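Local structure of putative flavoprotein decarboxylase (Streptomyces olivoviridis, 6JLS) at residues Q16-M21 with A91-V96. The protein binds flavin mononucleotide and is an FMN-dependent cysteine decarboxylase of thioviridamide biosynthesis. Sequence-based numbering, arbitrary orientation.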
# COMPACT_ATOMS: atom_id res chain seq x y z
N GLN A 16 24.65 -40.05 -1.14
CA GLN A 16 24.34 -39.76 -2.53
C GLN A 16 22.86 -39.47 -2.74
O GLN A 16 22.37 -39.49 -3.87
CB GLN A 16 24.78 -40.93 -3.41
CG GLN A 16 26.26 -40.96 -3.68
CD GLN A 16 26.65 -40.00 -4.78
OE1 GLN A 16 26.21 -40.15 -5.92
NE2 GLN A 16 27.45 -38.99 -4.45
N LEU A 17 22.13 -39.18 -1.66
CA LEU A 17 20.68 -39.07 -1.70
C LEU A 17 20.24 -37.61 -1.79
O LEU A 17 20.84 -36.72 -1.19
CB LEU A 17 20.08 -39.73 -0.46
CG LEU A 17 20.40 -41.21 -0.30
CD1 LEU A 17 19.70 -41.81 0.92
CD2 LEU A 17 20.00 -41.96 -1.56
N THR A 18 19.17 -37.38 -2.54
CA THR A 18 18.45 -36.11 -2.57
C THR A 18 17.11 -36.31 -1.86
O THR A 18 16.26 -37.06 -2.35
CB THR A 18 18.22 -35.64 -4.00
OG1 THR A 18 19.48 -35.39 -4.63
CG2 THR A 18 17.39 -34.37 -4.02
N LEU A 19 16.93 -35.64 -0.73
CA LEU A 19 15.69 -35.75 0.03
C LEU A 19 14.96 -34.41 0.09
O LEU A 19 15.56 -33.38 0.39
CB LEU A 19 15.96 -36.24 1.46
CG LEU A 19 14.70 -36.50 2.28
CD1 LEU A 19 14.83 -37.77 3.08
CD2 LEU A 19 14.37 -35.33 3.20
N THR A 20 13.67 -34.44 -0.19
CA THR A 20 12.83 -33.26 -0.08
C THR A 20 11.90 -33.40 1.12
O THR A 20 11.14 -34.37 1.22
CB THR A 20 12.02 -33.03 -1.36
OG1 THR A 20 12.93 -32.74 -2.43
CG2 THR A 20 11.06 -31.86 -1.19
N MET A 21 11.98 -32.42 2.02
CA MET A 21 11.19 -32.33 3.24
C MET A 21 10.06 -31.31 3.05
O MET A 21 10.32 -30.16 2.65
CB MET A 21 12.12 -31.92 4.39
CG MET A 21 11.46 -31.52 5.68
SD MET A 21 12.69 -31.22 7.01
CE MET A 21 14.15 -30.83 6.07
N ALA A 91 11.21 -34.64 -9.26
CA ALA A 91 11.83 -35.64 -10.11
C ALA A 91 13.21 -36.04 -9.60
O ALA A 91 13.56 -37.22 -9.64
CB ALA A 91 11.93 -35.13 -11.55
N GLU A 92 13.98 -35.08 -9.10
CA GLU A 92 15.34 -35.30 -8.62
C GLU A 92 15.41 -35.88 -7.21
O GLU A 92 16.51 -36.07 -6.69
CB GLU A 92 16.12 -33.98 -8.68
CG GLU A 92 16.20 -33.38 -10.08
CD GLU A 92 16.81 -31.98 -10.11
OE1 GLU A 92 17.13 -31.42 -9.04
OE2 GLU A 92 16.97 -31.45 -11.24
N SER A 93 14.28 -36.17 -6.57
CA SER A 93 14.31 -36.61 -5.19
C SER A 93 14.33 -38.13 -5.10
O SER A 93 13.65 -38.81 -5.87
CB SER A 93 13.10 -36.07 -4.43
OG SER A 93 13.10 -34.66 -4.41
N ASP A 94 15.11 -38.65 -4.15
CA ASP A 94 15.06 -40.07 -3.83
C ASP A 94 14.06 -40.39 -2.72
O ASP A 94 13.72 -41.56 -2.53
CB ASP A 94 16.45 -40.57 -3.42
CG ASP A 94 17.49 -40.26 -4.45
OD1 ASP A 94 17.25 -40.55 -5.65
OD2 ASP A 94 18.54 -39.70 -4.08
N ALA A 95 13.59 -39.38 -2.01
CA ALA A 95 12.47 -39.55 -1.10
C ALA A 95 11.89 -38.18 -0.82
O ALA A 95 12.61 -37.17 -0.83
CB ALA A 95 12.88 -40.23 0.21
N VAL A 96 10.58 -38.15 -0.57
CA VAL A 96 9.83 -36.96 -0.20
C VAL A 96 9.14 -37.26 1.11
O VAL A 96 8.40 -38.24 1.20
CB VAL A 96 8.80 -36.58 -1.29
CG1 VAL A 96 7.91 -35.42 -0.83
CG2 VAL A 96 9.50 -36.29 -2.61
O HOH W 1 20.01 -38.23 -5.30
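Asp94 and Thr18 pair where strands 18-23 and 95-101 begin to run side by side. Asp94 CG lies beside its own backbone N, anti to the carbonyl carbon (chi1 -54°). Asp94 OD2 accepts Thr18 N at 2.9 Å, on its anti side and 34° out of the carboxylate plane. Asp94 N in turn donates to Thr18 O at 2.7 Å, in the carbonyl plane. The two bonds close a ring between one aspartate and one threonine. The Leu17 side chain crosses that of Asp94 at about a right angle, with CD2 3.7 Å from OD2. A water accepts from Thr18 OG1 and donates to Gln16 O. Thr18 CB and CG2 both rest against Glu92 O, CB nearest at 3.2 Å; CG2 lies anti to the backbone N.

Regular parallel pairing follows, with Thr20 N bound to Ala95 O at 3.0 Å. Leu19 and Ala95 share one face, where CD1 and CB meet loosely and Leu39 and Leu189 also touch Leu19. On the face of Thr20 and Val96, Thr20 OG1 donates to Ser93 OG at 2.8 Å. Ser93 OG is also hydrogen-bonded to Ile89 O, in helix 85-91.

These are the first and fourth strands of a Rossmann-like 3-2-1-4-5-6 sheet, where the strand order reverses. The FMN lies about 14 Å from the side chain of Val96. Asp94 thus sets the register where pairing starts, and the buried Thr20 hydroxyl is linked through Ser93 to a helix carbonyl.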